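Hypothetical protein SA2161 (Staphylococcus aureus, PDB 1Y7R) is of unknown function but is probably an acetyltransferase of the GNAT family. Local coordinates at the interface of chains A and B. Coordinates in Å, arbitrary orientation; residue numbers count along the deposited sequence, not the author numbering. Chains: chain A/B, hypothetical protein SA2161.

The interface of chains A and B. Residues chain A 101, 103-105, 120, 122, 126-128; chain B 104-107, 128-130.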
ATOM      1  N   TYR A 101       7.765   7.532   0.535  1.00  4.46           N
ATOM      2  CA  TYR A 101       6.888   7.265   1.674  1.00  5.77           C
ATOM      3  C   TYR A 101       6.686   5.767   1.803  1.00  6.05           C
ATOM      4  O   TYR A 101       6.407   5.086   0.795  1.00  7.20           O
ATOM      5  CB  TYR A 101       5.547   7.883   1.380  1.00  6.79           C
ATOM      6  CG  TYR A 101       4.490   7.737   2.443  1.00  7.37           C
ATOM      7  CD1 TYR A 101       4.415   8.640   3.512  1.00  8.21           C
ATOM      8  CD2 TYR A 101       3.517   6.736   2.338  1.00  9.27           C
ATOM      9  CE1 TYR A 101       3.406   8.527   4.472  1.00  6.82           C
ATOM     10  CE2 TYR A 101       2.509   6.603   3.296  1.00  7.62           C
ATOM     11  CZ  TYR A 101       2.470   7.515   4.364  1.00  9.07           C
ATOM     12  OH  TYR A 101       1.473   7.410   5.303  1.00 10.49           O
ATOM     13  N   SER A 103       4.453   2.909   4.151  1.00  5.73           N
ATOM     14  CA  SER A 103       3.483   2.770   5.231  1.00  6.59           C
ATOM     15  C   SER A 103       3.116   1.324   5.482  1.00  5.90           C
ATOM     16  O   SER A 103       3.380   0.437   4.645  1.00  6.99           O
ATOM     17  CB  SER A 103       2.213   3.613   4.961  1.00  7.35           C
ATOM     18  OG  SER A 103       1.302   2.964   4.065  1.00  9.43           O
ATOM     19  N   LEU A 104       2.451   1.109   6.610  1.00  6.82           N
ATOM     20  CA  LEU A 104       1.887  -0.199   6.916  1.00  6.22           C
ATOM     21  C   LEU A 104       0.710  -0.045   7.862  1.00  6.92           C
ATOM     22  O   LEU A 104       0.480   1.051   8.382  1.00  5.94           O
ATOM     23  CB  LEU A 104       2.952  -1.116   7.518  1.00  6.67           C
ATOM     24  CG  LEU A 104       3.731  -0.596   8.723  1.00  9.09           C
ATOM     25  CD1 LEU A 104       2.971  -0.895   9.998  1.00 10.28           C
ATOM     26  CD2 LEU A 104       5.086  -1.263   8.749  1.00 10.89           C
ATOM     27  N   ILE A 105      -0.032  -1.144   8.053  1.00  7.35           N
ATOM     28  CA  ILE A 105      -1.163  -1.164   8.997  1.00  8.68           C
ATOM     29  C   ILE A 105      -0.804  -2.122  10.119  1.00  9.25           C
ATOM     30  O   ILE A 105      -0.472  -3.285   9.875  1.00 10.05           O
ATOM     31  CB  ILE A 105      -2.473  -1.614   8.299  1.00  9.73           C
ATOM     32  CG1 ILE A 105      -2.853  -0.677   7.137  1.00  9.73           C
ATOM     33  CG2 ILE A 105      -3.601  -1.813   9.299  1.00  8.95           C
ATOM     34  CD1 ILE A 105      -3.015   0.757   7.526  1.00 13.04           C
HETATM   35  N   MSE A 120       6.376   5.449  12.631  1.00  9.50           N
HETATM   36  CA  MSE A 120       5.605   6.194  13.610  1.00 15.06           C
HETATM   37  C   MSE A 120       4.135   6.231  13.188  1.00 10.67           C
HETATM   38  O   MSE A 120       3.809   6.023  12.012  1.00  9.27           O
HETATM   39  CB  MSE A 120       6.155   7.598  13.718  1.00 14.02           C
HETATM   40  CG  MSE A 120       6.267   8.230  12.374  1.00 18.77           C
HETATM   41 SE   MSE A 120       6.381  10.064  12.529  1.00 37.54          SE
HETATM   42  CE  MSE A 120       8.333  10.252  12.943  1.00 32.23           C
ATOM     43  N   THR A 122       0.528   7.235  11.914  1.00  6.80           N
ATOM     44  CA  THR A 122      -0.087   8.246  11.068  1.00  6.38           C
ATOM     45  C   THR A 122      -1.071   9.110  11.876  1.00  6.47           C
ATOM     46  O   THR A 122      -1.255  10.304  11.591  1.00  7.34           O
ATOM     47  CB  THR A 122      -0.800   7.640   9.857  1.00  6.12           C
ATOM     48  OG1 THR A 122      -1.831   6.734  10.299  1.00  8.23           O
ATOM     49  CG2 THR A 122       0.214   6.902   8.977  1.00  5.84           C
ATOM     50  N   SER A 126      -3.762  11.475  10.180  1.00  8.62           N
ATOM     51  CA  SER A 126      -4.094  10.602   9.048  1.00  9.10           C
ATOM     52  C   SER A 126      -4.347   9.221   9.543  1.00  8.44           C
ATOM     53  O   SER A 126      -3.795   8.813  10.568  1.00  7.68           O
ATOM     54  CB  SER A 126      -2.975  10.579   8.010  1.00  9.54           C
ATOM     55  OG  SER A 126      -2.786  11.879   7.504  1.00 13.81           O
ATOM     56  N   GLY A 127      -5.199   8.509   8.832  1.00  8.06           N
ATOM     57  CA  GLY A 127      -5.606   7.186   9.308  1.00  8.16           C
ATOM     58  C   GLY A 127      -5.796   6.173   8.193  1.00  8.11           C
ATOM     59  O   GLY A 127      -6.168   6.530   7.090  1.00  8.53           O
ATOM     60  N   GLY A 128      -5.536   4.900   8.502  1.00  7.45           N
ATOM     61  CA  GLY A 128      -5.889   3.821   7.597  1.00  7.50           C
ATOM     62  C   GLY A 128      -7.400   3.700   7.448  1.00  6.96           C
ATOM     63  O   GLY A 128      -8.165   3.881   8.412  1.00  7.22           O
TER
ATOM     64  N   LEU B 104      -6.105   2.468   2.294  1.00  6.00           N
ATOM     65  CA  LEU B 104      -5.497   3.737   1.927  1.00  6.64           C
ATOM     66  C   LEU B 104      -5.140   4.463   3.207  1.00  7.28           C
ATOM     67  O   LEU B 104      -5.550   4.055   4.272  1.00  7.45           O
ATOM     68  CB  LEU B 104      -6.450   4.584   1.084  1.00  7.66           C
ATOM     69  CG  LEU B 104      -7.856   4.771   1.616  1.00  7.81           C
ATOM     70  CD1 LEU B 104      -7.943   5.967   2.609  1.00  7.93           C
ATOM     71  CD2 LEU B 104      -8.764   4.953   0.395  1.00 11.38           C
ATOM     72  N   ILE B 105      -4.313   5.500   3.093  1.00  7.07           N
ATOM     73  CA  ILE B 105      -4.057   6.401   4.203  1.00  8.84           C
ATOM     74  C   ILE B 105      -4.752   7.712   3.860  1.00  9.05           C
ATOM     75  O   ILE B 105      -4.454   8.330   2.804  1.00 10.67           O
ATOM     76  CB  ILE B 105      -2.548   6.669   4.434  1.00  8.79           C
ATOM     77  CG1 ILE B 105      -1.785   5.382   4.758  1.00 10.84           C
ATOM     78  CG2 ILE B 105      -2.371   7.751   5.558  1.00  9.46           C
ATOM     79  CD1 ILE B 105      -2.192   4.681   6.078  1.00  9.46           C
ATOM     80  N   ALA B 106      -5.707   8.081   4.708  1.00  9.65           N
ATOM     81  CA  ALA B 106      -6.539   9.298   4.541  1.00  9.92           C
ATOM     82  C   ALA B 106      -6.202  10.403   5.552  1.00 11.05           C
ATOM     83  O   ALA B 106      -6.264  10.183   6.747  1.00 10.97           O
ATOM     84  CB  ALA B 106      -8.033   8.928   4.686  1.00 10.14           C
ATOM     85  N   ASP B 107      -5.906  11.609   5.070  1.00 11.41           N
ATOM     86  CA  ASP B 107      -5.899  12.783   5.950  1.00 12.28           C
ATOM     87  C   ASP B 107      -7.327  12.986   6.440  1.00 12.08           C
ATOM     88  O   ASP B 107      -8.276  12.714   5.699  1.00 11.94           O
ATOM     89  CB  ASP B 107      -5.468  14.018   5.169  1.00 13.15           C
ATOM     90  CG  ASP B 107      -4.028  13.959   4.736  1.00 16.08           C
ATOM     91  OD1 ASP B 107      -3.637  14.833   3.928  1.00 20.70           O
ATOM     92  OD2 ASP B 107      -3.274  13.064   5.211  1.00 21.83           O
ATOM     93  N   GLY B 128      -2.418   3.025  10.947  1.00  7.19           N
ATOM     94  CA  GLY B 128      -1.359   3.340   9.993  1.00  6.07           C
ATOM     95  C   GLY B 128      -0.081   3.706  10.729  1.00  6.85           C
ATOM     96  O   GLY B 128      -0.100   4.367  11.778  1.00  6.30           O
HETATM   97  N   MSE B 129       1.035   3.237  10.190  1.00  6.08           N
HETATM   98  CA  MSE B 129       2.339   3.757  10.578  1.00  7.59           C
HETATM   99  C   MSE B 129       3.153   4.043   9.342  1.00  6.87           C
HETATM  100  O   MSE B 129       2.932   3.449   8.275  1.00  6.04           O
HETATM  101  CB  MSE B 129       3.091   2.763  11.461  1.00  7.72           C
HETATM  102  CG  MSE B 129       2.265   2.260  12.618  1.00  8.58           C
HETATM  103 SE   MSE B 129       3.334   1.110  13.768  1.00 19.22          SE
HETATM  104  CE  MSE B 129       4.436   2.468  14.645  1.00 10.00           C
ATOM    105  N   TYR B 130       4.103   4.951   9.468  1.00  5.46           N
ATOM    106  CA  TYR B 130       4.837   5.344   8.266  1.00  4.98           C
ATOM    107  C   TYR B 130       6.252   5.785   8.558  1.00  6.12           C
ATOM    108  O   TYR B 130       6.617   6.056   9.703  1.00  5.04           O
ATOM    109  CB  TYR B 130       4.077   6.483   7.529  1.00  4.86           C
ATOM    110  CG  TYR B 130       4.278   7.843   8.144  1.00  5.98           C
ATOM    111  CD1 TYR B 130       5.116   8.779   7.535  1.00  9.18           C
ATOM    112  CD2 TYR B 130       3.675   8.186   9.371  1.00  7.18           C
ATOM    113  CE1 TYR B 130       5.324  10.042   8.109  1.00  9.69           C
ATOM    114  CE2 TYR B 130       3.875   9.458   9.939  1.00  8.43           C
ATOM    115  CZ  TYR B 130       4.713  10.357   9.300  1.00  9.44           C
ATOM    116  OH  TYR B 130       4.922  11.618   9.853  1.00  9.63           O
TER
HETATM  117  O   HOH W   1      -5.061   4.533  11.373  1.00 11.78           O
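Strand 126-132 of chain B enters the sheet of chain A, a strand exchange between two copies of a probable GNAT acetyltransferase, and the ring of B:Tyr130 is a main packing element. Its CG takes the crowded position between backbone N and carbonyl carbon (chi1 79°), setting the ring between A:Tyr101 on one side and A:Met120 on the other. A:Tyr101, CG anti to its backbone N (chi1 -179°), runs at about a right angle to B:Tyr130, yet the rings are nearly parallel and offset, with A:Tyr101 CE1 3.5 Å from B:Tyr130 CD1. A:Met120, a poorly ordered selenomethionine, crosses obliquely over the other face, its CG 3.6 Å from B:Tyr130 CE2. A:Thr122 CG2 comes up beside B:Tyr130 CD2, on the A:Tyr101 side, at 3.7 Å. B:Met129 points the other way, alongside A:Leu104.

The backbone fixes this register. A:Leu104 and B:Met129 exchange paired N-H to carbonyl bonds in the carbonyl planes, as do A:Met120 and B:Tyr130. A:Thr122 N approaches B:Gly128 O from above the carbonyl plane at 2.9 Å, nearly straight at its hydrogen (173°).

Further along, B:Ile105 sets CG2 3.8 Å from A:Ser126 CB, with CG1 and CG2 near A:Tyr101 OH. A:Ser126 OG donates to B:Asp107 carboxylate OD2 at 2.6 Å, from above its plane.

In the fold, each swapped strand 126-132 lies antiparallel between the partner's strands 101-107 and 120-121, suggesting a genuine two-fold dimer.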